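Local coordinates for type III effector NopAA (Sinorhizobium fredii USDA 257, PDB 6SDU), which hydrolyses xyloglucan as a glycoside hydrolase family 12 effector of the symbiotic type III secretion system and binds cellobiose in its substrate cleft, at residues L84-L90 with K192-Q196; A148-Y152 with N163-G167; L90-Q96 with N185-I191. All blocks are in the same frame, centred on the assembly; numbering follows the deposited sequence.

Contact 1 of 3, residues L84-L90 with K192-Q196; sequences LSSINTL and KSILQ
Loop-against-helix packing joins residues 84-90, the connection between strands 72-83 and 90-97, to the first turns of helix 191-200 at one edge of the sandwich. Residues Leu84, Ser85 and Ser86 have helical phi/psi, and Ile87 N bonds to Leu84 O (3.1 Å); Ile87 is extended, Asn88 turns back to -97/-38, and Thr89 and Leu90 are extended. Leu90 CA lies 5.0 Å from Lys192 CA. Two hydrogen bonds from Lys192 span the gap. Lys192 N reaches Leu90 O at 3.1 Å (156° at the hydrogen), while the side chain, t at all four chi angles, runs along the loop and brings Lys192 NZ to Asn88 O at 3.0 Å. On the way, Lys192 CE passes 3.5 Å from Ile87 O. The setting is the beta-jelly-roll of family 12 glycoside hydrolases, in which two curved sheets pack face to face and this is the one long helix. Leu84, with chi1 t and chi2 p, turns CD2 to within 4.0 Å of Leu195 CB and 4.4 Å of Gln196 CG. Leu90, in the same rotamer, sets its CB 4.0 Å from Lys192 CB. Ile87, Leu90 and Leu195 all reach Val209 of strand 208-218, and Asn88 ND2 bonds to Lys237 O at the C-terminus.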
ATOM      1  N   LEU A  84     -12.536  -5.206 -14.655  1.00 42.03           N
ATOM      2  CA  LEU A  84     -12.157  -6.448 -13.989  1.00 39.81           C
ATOM      3  C   LEU A  84     -12.507  -7.663 -14.846  1.00 52.39           C
ATOM      4  O   LEU A  84     -11.732  -8.625 -14.926  1.00 53.19           O
ATOM      5  CB  LEU A  84     -12.856  -6.532 -12.640  1.00 38.50           C
ATOM      6  CG  LEU A  84     -12.483  -7.721 -11.778  1.00 41.44           C
ATOM      7  CD1 LEU A  84     -10.952  -7.794 -11.597  1.00 42.41           C
ATOM      8  CD2 LEU A  84     -13.185  -7.512 -10.465  1.00 44.82           C
ATOM      9  N   SER A  85     -13.656  -7.614 -15.523  1.00 54.23           N
ATOM     10  CA  SER A  85     -14.112  -8.746 -16.323  1.00 55.01           C
ATOM     11  C   SER A  85     -13.207  -9.006 -17.525  1.00 58.01           C
ATOM     12  O   SER A  85     -13.063 -10.160 -17.951  1.00 57.92           O
ATOM     13  CB  SER A  85     -15.554  -8.499 -16.780  1.00 46.78           C
ATOM     14  OG  SER A  85     -15.656  -7.311 -17.548  1.00 49.46           O
ATOM     15  N   SER A  86     -12.572  -7.968 -18.070  1.00 47.75           N
ATOM     16  CA  SER A  86     -11.689  -8.151 -19.218  1.00 54.10           C
ATOM     17  C   SER A  86     -10.299  -8.643 -18.824  1.00 58.70           C
ATOM     18  O   SER A  86      -9.483  -8.926 -19.710  1.00 55.93           O
ATOM     19  CB  SER A  86     -11.587  -6.856 -20.028  1.00 49.14           C
ATOM     20  OG  SER A  86     -10.807  -5.887 -19.345  1.00 65.44           O
ATOM     21  N   ILE A  87      -9.996  -8.712 -17.530  1.00 51.45           N
ATOM     22  CA  ILE A  87      -8.659  -9.061 -17.067  1.00 52.11           C
ATOM     23  C   ILE A  87      -8.527 -10.576 -16.965  1.00 47.43           C
ATOM     24  O   ILE A  87      -9.340 -11.245 -16.315  1.00 55.50           O
ATOM     25  CB  ILE A  87      -8.355  -8.391 -15.714  1.00 53.83           C
ATOM     26  CG1 ILE A  87      -8.202  -6.882 -15.891  1.00 62.89           C
ATOM     27  CG2 ILE A  87      -7.085  -8.973 -15.088  1.00 50.11           C
ATOM     28  CD1 ILE A  87      -8.480  -6.075 -14.630  1.00 64.13           C
ATOM     29  N   ASN A  88      -7.468 -11.109 -17.568  1.00 47.08           N
ATOM     30  CA  ASN A  88      -7.126 -12.524 -17.485  1.00 51.26           C
ATOM     31  C   ASN A  88      -6.087 -12.806 -16.409  1.00 58.09           C
ATOM     32  O   ASN A  88      -6.167 -13.835 -15.724  1.00 62.13           O
ATOM     33  CB  ASN A  88      -6.590 -13.021 -18.837  1.00 52.74           C
ATOM     34  CG  ASN A  88      -7.506 -12.661 -20.012  1.00 64.45           C
ATOM     35  OD1 ASN A  88      -8.646 -13.129 -20.100  1.00 67.55           O
ATOM     36  ND2 ASN A  88      -7.005 -11.816 -20.916  1.00 63.02           N
ATOM     37  N   THR A  89      -5.112 -11.911 -16.247  1.00 55.31           N
ATOM     38  CA  THR A  89      -4.086 -12.047 -15.220  1.00 52.75           C
ATOM     39  C   THR A  89      -3.745 -10.676 -14.657  1.00 49.53           C
ATOM     40  O   THR A  89      -3.418  -9.760 -15.415  1.00 50.03           O
ATOM     41  CB  THR A  89      -2.820 -12.691 -15.805  1.00 52.13           C
ATOM     42  OG1 THR A  89      -3.069 -14.071 -16.104  1.00 59.28           O
ATOM     43  CG2 THR A  89      -1.662 -12.578 -14.839  1.00 51.10           C
ATOM     44  N   LEU A  90      -3.788 -10.543 -13.333  1.00 49.12           N
ATOM     45  CA  LEU A  90      -3.313  -9.330 -12.658  1.00 47.55           C
ATOM     46  C   LEU A  90      -2.653  -9.769 -11.355  1.00 44.33           C
ATOM     47  O   LEU A  90      -3.324 -10.007 -10.344  1.00 48.36           O
ATOM     48  CB  LEU A  90      -4.427  -8.321 -12.409  1.00 47.29           C
ATOM     49  CG  LEU A  90      -3.954  -6.987 -11.801  1.00 43.03           C
ATOM     50  CD1 LEU A  90      -2.828  -6.348 -12.618  1.00 41.75           C
ATOM     51  CD2 LEU A  90      -5.103  -6.014 -11.669  1.00 36.94           C
ATOM     52  N   LYS A 192      -6.159  -9.970  -9.188  1.00 49.92           N
ATOM     53  CA  LYS A 192      -7.412 -10.262  -9.885  1.00 44.33           C
ATOM     54  C   LYS A 192      -8.377 -11.018  -8.981  1.00 39.80           C
ATOM     55  O   LYS A 192      -9.519 -10.589  -8.782  1.00 38.26           O
ATOM     56  CB  LYS A 192      -7.115 -11.072 -11.147  1.00 46.41           C
ATOM     57  CG  LYS A 192      -8.332 -11.456 -11.971  1.00 42.76           C
ATOM     58  CD  LYS A 192      -7.974 -12.626 -12.871  1.00 55.45           C
ATOM     59  CE  LYS A 192      -9.205 -13.298 -13.458  1.00 71.21           C
ATOM     60  NZ  LYS A 192      -8.842 -14.295 -14.502  1.00 84.25           N
ATOM     61  N   SER A 193      -7.887 -12.092  -8.346  1.00 39.01           N
ATOM     62  CA  SER A 193      -8.696 -12.918  -7.446  1.00 41.15           C
ATOM     63  C   SER A 193      -9.143 -12.156  -6.210  1.00 45.02           C
ATOM     64  O   SER A 193     -10.240 -12.397  -5.695  1.00 44.54           O
ATOM     65  CB  SER A 193      -7.902 -14.149  -7.005  1.00 49.86           C
ATOM     66  OG  SER A 193      -7.667 -15.034  -8.082  1.00 58.37           O
ATOM     67  N   ILE A 194      -8.278 -11.290  -5.667  1.00 44.24           N
ATOM     68  CA  ILE A 194      -8.664 -10.523  -4.486  1.00 29.72           C
ATOM     69  C   ILE A 194      -9.797  -9.574  -4.830  1.00 31.38           C
ATOM     70  O   ILE A 194     -10.782  -9.473  -4.092  1.00 38.21           O
ATOM     71  CB  ILE A 194      -7.448  -9.776  -3.900  1.00 32.42           C
ATOM     72  CG1 ILE A 194      -6.462 -10.777  -3.278  1.00 40.48           C
ATOM     73  CG2 ILE A 194      -7.907  -8.733  -2.882  1.00 29.45           C
ATOM     74  CD1 ILE A 194      -5.117 -10.165  -2.875  1.00 47.58           C
ATOM     75  N   LEU A 195      -9.693  -8.883  -5.967  1.00 40.97           N
ATOM     76  CA  LEU A 195     -10.771  -8.003  -6.398  1.00 36.86           C
ATOM     77  C   LEU A 195     -12.044  -8.804  -6.683  1.00 41.45           C
ATOM     78  O   LEU A 195     -13.157  -8.357  -6.367  1.00 42.94           O
ATOM     79  CB  LEU A 195     -10.325  -7.224  -7.635  1.00 28.92           C
ATOM     80  CG  LEU A 195      -9.156  -6.272  -7.389  1.00 36.84           C
ATOM     81  CD1 LEU A 195      -8.675  -5.589  -8.676  1.00 35.53           C
ATOM     82  CD2 LEU A 195      -9.537  -5.237  -6.310  1.00 35.97           C
ATOM     83  N   GLN A 196     -11.894 -10.013  -7.236  1.00 42.58           N
ATOM     84  CA  GLN A 196     -13.059 -10.855  -7.503  1.00 40.94           C
ATOM     85  C   GLN A 196     -13.758 -11.238  -6.205  1.00 39.79           C
ATOM     86  O   GLN A 196     -14.989 -11.197  -6.124  1.00 37.88           O
ATOM     87  CB  GLN A 196     -12.637 -12.100  -8.284  1.00 38.52           C
ATOM     88  CG  GLN A 196     -12.389 -11.832  -9.757  1.00 53.36           C
ATOM     89  CD  GLN A 196     -11.797 -13.020 -10.510  1.00 63.05           C
ATOM     90  OE1 GLN A 196     -11.210 -13.931  -9.919  1.00 63.80           O
ATOM     91  NE2 GLN A 196     -11.961 -13.013 -11.829  1.00 67.32           N
TER

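Contact 2 of 3, residues A148-Y152 with N163-G167; sequences AIPVY and NVFEG
Pro150 lies over one face of the Phe165 ring, its CB 4.3 Å from the ring centroid and 24° off the normal, a CH-pi contact, with Pro150 CG 3.8 Å from Phe165 CE2. The CA-to-CB bond of Phe165 points away from residues 148-152, but chi1 m and chi2 82° bring the ring back beneath them. Ala148 closes on its rim: Ala148 O meets Phe165 CE2 at 3.6 Å near the ring plane, and Ala148 CB approaches Phe165 CD2 at 3.9 Å. Ala148, Ile149 and Pro150 are extended; Val151 turns to phi/psi -88/-28, and Tyr152 returns to beta values. The result is a classic beta bulge, Val151 and Tyr152 both facing Val164. Val164 O accepts Val151 N at 2.8 Å and, weakly, Tyr152 N at 3.5 Å; Val164 N donates to Tyr152 O at 2.9 Å, so Tyr152 and Val164 form an antiparallel hydrogen-bonded pair with CA atoms 5.1 Å apart. Their side chains share a sheet face, Tyr152 CB lying 4.1 Å from Val164 CB. The bulge brings the long loop after strand 117-125 onto strand 160-168 of the nine-stranded sheet, near the sugar-binding cleft of this jelly-roll: the Ala148 side chain is about 8 Å from bound beta-D-glucopyranose, and Phe165 also touches Pro137 of that pocket. Val151 CG2 packs 3.9 Å from Val164 CG1, and Val151 CG1 equally far from Glu166 CB. The carboxylate of Glu166 is salt-bridged to Lys174. Where the segments diverge, one water donates to Ile149 O (2.6 Å) and accepts from Glu166 N (2.9 Å).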
ATOM      1  N   ALA A 148      -9.073  -1.489  15.470  1.00 27.52           N
ATOM      2  CA  ALA A 148     -10.083  -1.506  14.414  1.00 32.54           C
ATOM      3  C   ALA A 148     -10.752  -2.875  14.409  1.00 34.64           C
ATOM      4  O   ALA A 148     -10.111  -3.884  14.705  1.00 37.96           O
ATOM      5  CB  ALA A 148      -9.463  -1.219  13.045  1.00 19.73           C
ATOM      6  N   ILE A 149     -12.049  -2.906  14.122  1.00 38.07           N
ATOM      7  CA  ILE A 149     -12.816  -4.157  14.131  1.00 36.25           C
ATOM      8  C   ILE A 149     -12.854  -4.728  12.725  1.00 36.47           C
ATOM      9  O   ILE A 149     -13.427  -4.102  11.818  1.00 37.97           O
ATOM     10  CB  ILE A 149     -14.241  -3.954  14.658  1.00 35.75           C
ATOM     11  CG1 ILE A 149     -14.212  -3.406  16.090  1.00 34.69           C
ATOM     12  CG2 ILE A 149     -15.014  -5.299  14.558  1.00 28.45           C
ATOM     13  CD1 ILE A 149     -15.554  -2.875  16.571  1.00 29.40           C
ATOM     14  N   PRO A 150     -12.314  -5.932  12.505  1.00 34.54           N
ATOM     15  CA  PRO A 150     -12.370  -6.553  11.174  1.00 37.89           C
ATOM     16  C   PRO A 150     -13.799  -6.904  10.790  1.00 39.87           C
ATOM     17  O   PRO A 150     -14.619  -7.276  11.633  1.00 46.84           O
ATOM     18  CB  PRO A 150     -11.544  -7.841  11.333  1.00 35.38           C
ATOM     19  CG  PRO A 150     -10.891  -7.772  12.669  1.00 41.81           C
ATOM     20  CD  PRO A 150     -11.606  -6.754  13.505  1.00 39.39           C
ATOM     21  N   VAL A 151     -14.088  -6.782   9.500  1.00 33.82           N
ATOM     22  CA  VAL A 151     -15.384  -7.217   8.986  1.00 36.23           C
ATOM     23  C   VAL A 151     -15.358  -8.695   8.583  1.00 40.04           C
ATOM     24  O   VAL A 151     -16.402  -9.347   8.587  1.00 43.65           O
ATOM     25  CB  VAL A 151     -15.847  -6.315   7.827  1.00 35.15           C
ATOM     26  CG1 VAL A 151     -16.038  -4.890   8.343  1.00 43.05           C
ATOM     27  CG2 VAL A 151     -14.853  -6.343   6.685  1.00 42.55           C
ATOM     28  N   TYR A 152     -14.192  -9.225   8.201  1.00 42.46           N
ATOM     29  CA  TYR A 152     -13.990 -10.645   7.929  1.00 40.53           C
ATOM     30  C   TYR A 152     -12.626 -11.025   8.469  1.00 45.59           C
ATOM     31  O   TYR A 152     -11.683 -10.231   8.390  1.00 43.87           O
ATOM     32  CB  TYR A 152     -14.046 -10.985   6.429  1.00 46.59           C
ATOM     33  CG  TYR A 152     -15.335 -10.612   5.717  1.00 45.39           C
ATOM     34  CD1 TYR A 152     -16.399 -11.511   5.638  1.00 52.64           C
ATOM     35  CD2 TYR A 152     -15.487  -9.364   5.115  1.00 48.20           C
ATOM     36  CE1 TYR A 152     -17.578 -11.172   4.983  1.00 53.07           C
ATOM     37  CE2 TYR A 152     -16.662  -9.012   4.468  1.00 48.52           C
ATOM     38  CZ  TYR A 152     -17.702  -9.923   4.401  1.00 59.82           C
ATOM     39  OH  TYR A 152     -18.876  -9.596   3.750  1.00 73.06           O
ATOM     40  N   ASN A 163      -6.881 -10.500   7.155  1.00 39.21           N
ATOM     41  CA  ASN A 163      -7.986  -9.902   7.900  1.00 34.54           C
ATOM     42  C   ASN A 163      -8.461  -8.678   7.122  1.00 39.29           C
ATOM     43  O   ASN A 163      -7.631  -7.902   6.627  1.00 31.24           O
ATOM     44  CB  ASN A 163      -7.558  -9.501   9.310  1.00 37.61           C
ATOM     45  CG  ASN A 163      -7.446 -10.686  10.243  1.00 40.95           C
ATOM     46  OD1 ASN A 163      -8.072 -11.723  10.013  1.00 35.30           O
ATOM     47  ND2 ASN A 163      -6.646 -10.539  11.308  1.00 33.79           N
ATOM     48  N   VAL A 164      -9.787  -8.549   6.954  1.00 33.86           N
ATOM     49  CA  VAL A 164     -10.400  -7.538   6.097  1.00 30.14           C
ATOM     50  C   VAL A 164     -11.058  -6.456   6.942  1.00 39.83           C
ATOM     51  O   VAL A 164     -11.794  -6.752   7.893  1.00 36.47           O
ATOM     52  CB  VAL A 164     -11.409  -8.183   5.131  1.00 33.71           C
ATOM     53  CG1 VAL A 164     -11.989  -7.137   4.158  1.00 32.85           C
ATOM     54  CG2 VAL A 164     -10.707  -9.280   4.367  1.00 38.58           C
ATOM     55  N   PHE A 165     -10.808  -5.194   6.572  1.00 37.73           N
ATOM     56  CA  PHE A 165     -11.333  -4.037   7.275  1.00 33.53           C
ATOM     57  C   PHE A 165     -12.059  -3.122   6.296  1.00 33.95           C
ATOM     58  O   PHE A 165     -11.717  -3.069   5.107  1.00 30.30           O
ATOM     59  CB  PHE A 165     -10.216  -3.273   7.966  1.00 27.19           C
ATOM     60  CG  PHE A 165      -9.503  -4.066   8.989  1.00 29.11           C
ATOM     61  CD1 PHE A 165      -8.494  -4.941   8.625  1.00 27.04           C
ATOM     62  CD2 PHE A 165      -9.842  -3.938  10.337  1.00 31.29           C
ATOM     63  CE1 PHE A 165      -7.835  -5.693   9.592  1.00 34.49           C
ATOM     64  CE2 PHE A 165      -9.186  -4.675  11.308  1.00 33.87           C
ATOM     65  CZ  PHE A 165      -8.177  -5.550  10.940  1.00 37.42           C
ATOM     66  N   GLU A 166     -13.065  -2.397   6.805  1.00 29.11           N
ATOM     67  CA  GLU A 166     -13.870  -1.512   5.975  1.00 31.17           C
ATOM     68  C   GLU A 166     -13.997  -0.121   6.586  1.00 34.28           C
ATOM     69  O   GLU A 166     -14.336   0.018   7.764  1.00 31.17           O
ATOM     70  CB  GLU A 166     -15.270  -2.074   5.746  1.00 31.97           C
ATOM     71  CG  GLU A 166     -16.114  -1.205   4.802  1.00 42.92           C
ATOM     72  CD  GLU A 166     -17.597  -1.596   4.776  1.00 46.69           C
ATOM     73  OE1 GLU A 166     -18.365  -0.952   4.031  1.00 41.03           O
ATOM     74  OE2 GLU A 166     -17.989  -2.537   5.504  1.00 48.59           O
ATOM     75  N   GLY A 167     -13.782   0.895   5.756  1.00 31.65           N
ATOM     76  CA  GLY A 167     -13.857   2.269   6.182  1.00 26.42           C
ATOM     77  C   GLY A 167     -14.108   3.191   5.006  1.00 29.60           C
ATOM     78  O   GLY A 167     -14.380   2.751   3.890  1.00 31.63           O
TER
HETATM   79  O   HOH W   1     -12.939  -2.604   9.717  1.00 37.99           O

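Contact 3 of 3, residues L90-Q96 with N185-I191; sequences LSSSFNQ and NSGTVDI
Backbone hydrogen bonds pair the edge strand 186-190 with its inner neighbour 90-96, antiparallel in the six-stranded sheet of the beta-jelly-roll. Gln96 N donates to Asn185 O at 2.8 Å, Val189 N to Ser92 O at 2.9 Å and Ser92 N to Val189 O at 3.0 Å; Phe94 N to Gly187 O and Gly187 N to Phe94 O are both 3.1 Å. Ser92-Val189 and Phe94-Gly187 are therefore hydrogen-bonded pairs, and Ser91-Asp190, Ser93-Thr188 and Asn95-Ser186 non-hydrogen-bonded ones. The strand axes come within 4.7 Å, their N-to-C directions 169° apart. At one end Gln96 NE2 adds a bond to Asn185 OD1 (3.1 Å), an oxygen that also takes Asn124 ND2, while Gln96 OE1 bonds to Tyr214 OH. At the other, Ile191 N bonds weakly to Leu90 O (2.9 Å, 120°) as the strand gives way to helix 191-200. Asp190 is its N-cap, and its OD2 bonds to Ser193 OG. A water accepts from Leu90 N (2.7 Å) and donates to Asp190 OD1 (2.9 Å). The face with Ser92, Phe94 and Val189 looks onto the other sheet, where Tyr108 touches Phe94 and Val189. Phe94, chi1 p, lays its ring across the backbone opposite, with Gly187 N over one face, a place where a side chain at Gly187 would be tight. On the sheet face that carries Ser91, Ser93 and Thr188, Ser93 OG and Thr188 OG1 share a hydrogen bond of 3.2 Å.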
ATOM      1  N   LEU A  90      -3.788 -10.543 -13.333  1.00 49.12           N
ATOM      2  CA  LEU A  90      -3.313  -9.330 -12.658  1.00 47.55           C
ATOM      3  C   LEU A  90      -2.653  -9.769 -11.355  1.00 44.33           C
ATOM      4  O   LEU A  90      -3.324 -10.007 -10.344  1.00 48.36           O
ATOM      5  CB  LEU A  90      -4.427  -8.321 -12.409  1.00 47.29           C
ATOM      6  CG  LEU A  90      -3.954  -6.987 -11.801  1.00 43.03           C
ATOM      7  CD1 LEU A  90      -2.828  -6.348 -12.618  1.00 41.75           C
ATOM      8  CD2 LEU A  90      -5.103  -6.014 -11.669  1.00 36.94           C
ATOM      9  N   SER A  91      -1.337  -9.874 -11.387  1.00 39.40           N
ATOM     10  CA  SER A  91      -0.567 -10.304 -10.236  1.00 44.52           C
ATOM     11  C   SER A  91       0.624  -9.375 -10.045  1.00 40.84           C
ATOM     12  O   SER A  91       0.987  -8.594 -10.933  1.00 47.85           O
ATOM     13  CB  SER A  91      -0.084 -11.737 -10.406  1.00 47.35           C
ATOM     14  OG  SER A  91       0.817 -11.794 -11.492  1.00 51.38           O
ATOM     15  N   SER A  92       1.216  -9.443  -8.862  1.00 34.20           N
ATOM     16  CA  SER A  92       2.356  -8.598  -8.546  1.00 39.75           C
ATOM     17  C   SER A  92       3.326  -9.348  -7.643  1.00 37.72           C
ATOM     18  O   SER A  92       2.913 -10.167  -6.814  1.00 36.78           O
ATOM     19  CB  SER A  92       1.877  -7.300  -7.876  1.00 42.79           C
ATOM     20  OG  SER A  92       2.902  -6.335  -7.846  1.00 45.45           O
ATOM     21  N   SER A  93       4.624  -9.087  -7.835  1.00 36.87           N
ATOM     22  CA  SER A  93       5.684  -9.648  -6.998  1.00 39.02           C
ATOM     23  C   SER A  93       6.420  -8.540  -6.259  1.00 38.04           C
ATOM     24  O   SER A  93       6.732  -7.507  -6.852  1.00 42.33           O
ATOM     25  CB  SER A  93       6.689 -10.435  -7.832  1.00 38.98           C
ATOM     26  OG  SER A  93       6.084 -11.608  -8.336  1.00 51.51           O
ATOM     27  N   PHE A  94       6.729  -8.767  -4.975  1.00 41.71           N
ATOM     28  CA  PHE A  94       7.456  -7.802  -4.148  1.00 35.33           C
ATOM     29  C   PHE A  94       8.567  -8.501  -3.371  1.00 38.78           C
ATOM     30  O   PHE A  94       8.443  -9.670  -2.999  1.00 40.33           O
ATOM     31  CB  PHE A  94       6.516  -7.070  -3.168  1.00 32.52           C
ATOM     32  CG  PHE A  94       5.855  -7.979  -2.149  1.00 32.85           C
ATOM     33  CD1 PHE A  94       4.736  -8.732  -2.492  1.00 28.49           C
ATOM     34  CD2 PHE A  94       6.331  -8.053  -0.840  1.00 35.44           C
ATOM     35  CE1 PHE A  94       4.118  -9.571  -1.572  1.00 26.23           C
ATOM     36  CE2 PHE A  94       5.714  -8.887   0.099  1.00 31.53           C
ATOM     37  CZ  PHE A  94       4.601  -9.652  -0.280  1.00 32.13           C
ATOM     38  N   ASN A  95       9.683  -7.803  -3.196  1.00 40.69           N
ATOM     39  CA  ASN A  95      10.778  -8.248  -2.342  1.00 46.71           C
ATOM     40  C   ASN A  95      11.348  -7.013  -1.651  1.00 42.07           C
ATOM     41  O   ASN A  95      11.798  -6.087  -2.330  1.00 37.18           O
ATOM     42  CB  ASN A  95      11.844  -8.968  -3.172  1.00 59.57           C
ATOM     43  CG  ASN A  95      12.982  -9.491  -2.333  1.00 67.02           C
ATOM     44  OD1 ASN A  95      12.783  -9.941  -1.208  1.00 72.47           O
ATOM     45  ND2 ASN A  95      14.196  -9.406  -2.867  1.00 66.61           N
ATOM     46  N   GLN A  96      11.363  -6.990  -0.317  1.00 34.28           N
ATOM     47  CA  GLN A  96      11.733  -5.753   0.365  1.00 35.41           C
ATOM     48  C   GLN A  96      12.601  -6.004   1.600  1.00 38.00           C
ATOM     49  O   GLN A  96      12.670  -7.112   2.135  1.00 37.08           O
ATOM     50  CB  GLN A  96      10.485  -4.963   0.768  1.00 32.22           C
ATOM     51  CG  GLN A  96       9.692  -5.628   1.911  1.00 30.53           C
ATOM     52  CD  GLN A  96       8.202  -5.520   1.723  1.00 30.80           C
ATOM     53  OE1 GLN A  96       7.730  -5.057   0.683  1.00 32.68           O
ATOM     54  NE2 GLN A  96       7.445  -5.933   2.741  1.00 29.57           N
ATOM     55  N   ASN A 185       8.183 -10.280   3.851  1.00 31.22           N
ATOM     56  CA  ASN A 185       8.948  -9.305   3.074  1.00 34.78           C
ATOM     57  C   ASN A 185       9.183  -9.725   1.630  1.00 33.48           C
ATOM     58  O   ASN A 185       9.910  -9.028   0.906  1.00 39.38           O
ATOM     59  CB  ASN A 185      10.295  -8.991   3.742  1.00 29.21           C
ATOM     60  CG  ASN A 185      10.137  -8.083   4.953  1.00 30.45           C
ATOM     61  OD1 ASN A 185       9.352  -7.130   4.921  1.00 30.04           O
ATOM     62  ND2 ASN A 185      10.873  -8.371   6.028  1.00 30.09           N
ATOM     63  N   SER A 186       8.658 -10.867   1.209  1.00 36.47           N
ATOM     64  CA  SER A 186       8.697 -11.249  -0.196  1.00 43.60           C
ATOM     65  C   SER A 186       7.504 -12.154  -0.467  1.00 45.28           C
ATOM     66  O   SER A 186       7.110 -12.951   0.392  1.00 54.40           O
ATOM     67  CB  SER A 186      10.013 -11.944  -0.573  1.00 44.64           C
ATOM     68  OG  SER A 186      10.052 -13.256  -0.046  1.00 54.06           O
ATOM     69  N   GLY A 187       6.948 -12.049  -1.665  1.00 38.84           N
ATOM     70  CA  GLY A 187       5.775 -12.829  -1.995  1.00 39.03           C
ATOM     71  C   GLY A 187       5.188 -12.386  -3.321  1.00 36.19           C
ATOM     72  O   GLY A 187       5.747 -11.542  -4.016  1.00 38.91           O
ATOM     73  N   THR A 188       4.044 -12.981  -3.650  1.00 42.84           N
ATOM     74  CA  THR A 188       3.312 -12.694  -4.880  1.00 45.75           C
ATOM     75  C   THR A 188       1.830 -12.623  -4.557  1.00 44.81           C
ATOM     76  O   THR A 188       1.314 -13.493  -3.850  1.00 52.45           O
ATOM     77  CB  THR A 188       3.565 -13.779  -5.936  1.00 51.27           C
ATOM     78  OG1 THR A 188       4.963 -13.821  -6.267  1.00 50.80           O
ATOM     79  CG2 THR A 188       2.756 -13.516  -7.197  1.00 52.26           C
ATOM     80  N   VAL A 189       1.147 -11.601  -5.062  1.00 46.20           N
ATOM     81  CA  VAL A 189      -0.284 -11.436  -4.815  1.00 47.00           C
ATOM     82  C   VAL A 189      -1.047 -11.567  -6.124  1.00 46.19           C
ATOM     83  O   VAL A 189      -0.649 -11.006  -7.152  1.00 40.94           O
ATOM     84  CB  VAL A 189      -0.606 -10.077  -4.159  1.00 40.64           C
ATOM     85  CG1 VAL A 189      -0.212 -10.077  -2.692  1.00 43.54           C
ATOM     86  CG2 VAL A 189       0.101  -8.975  -4.899  1.00 47.18           C
ATOM     87  N   ASP A 190      -2.170 -12.275  -6.067  1.00 49.99           N
ATOM     88  CA  ASP A 190      -3.083 -12.415  -7.196  1.00 42.26           C
ATOM     89  C   ASP A 190      -4.156 -11.356  -6.974  1.00 46.49           C
ATOM     90  O   ASP A 190      -5.138 -11.572  -6.259  1.00 49.12           O
ATOM     91  CB  ASP A 190      -3.636 -13.832  -7.276  1.00 45.40           C
ATOM     92  CG  ASP A 190      -4.660 -14.013  -8.398  1.00 53.78           C
ATOM     93  OD1 ASP A 190      -4.901 -13.049  -9.169  1.00 47.02           O
ATOM     94  OD2 ASP A 190      -5.244 -15.122  -8.484  1.00 56.61           O
ATOM     95  N   ILE A 191      -3.923 -10.176  -7.553  1.00 44.82           N
ATOM     96  CA  ILE A 191      -4.831  -9.052  -7.353  1.00 40.57           C
ATOM     97  C   ILE A 191      -6.174  -9.326  -8.020  1.00 41.84           C
ATOM     98  O   ILE A 191      -7.237  -9.017  -7.462  1.00 44.66           O
ATOM     99  CB  ILE A 191      -4.169  -7.746  -7.844  1.00 39.69           C
ATOM    100  CG1 ILE A 191      -2.861  -7.517  -7.069  1.00 31.73           C
ATOM    101  CG2 ILE A 191      -5.110  -6.545  -7.669  1.00 40.08           C
ATOM    102  CD1 ILE A 191      -2.014  -6.351  -7.548  1.00 31.33           C
TER
HETATM  103  O   HOH W   2      -3.896 -12.838 -11.832  1.00 41.76           O

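How the contacts relate
Contacts 1 and 3 are continuous: they share Leu90, where loop 84-90 enters strand 90-97, and strand 186-190 leads directly into helix 191-200. Their centres are 15 Å apart, and together they cover one edge of the six-stranded sheet and the start of the helix that follows it. Contact 2 belongs to the nine-stranded sheet near the sugar-binding cleft, its centre 22 Å from each of the others; its nearest atoms are about 8 Å from contact 1 and 12 Å from contact 3. Along the chain it is nested inside contact 3, itself nested inside contact 1. Tyr152 of contact 2 stacks edge-to-face with Trp197, linking the bulged loop to the helix used by contact 1.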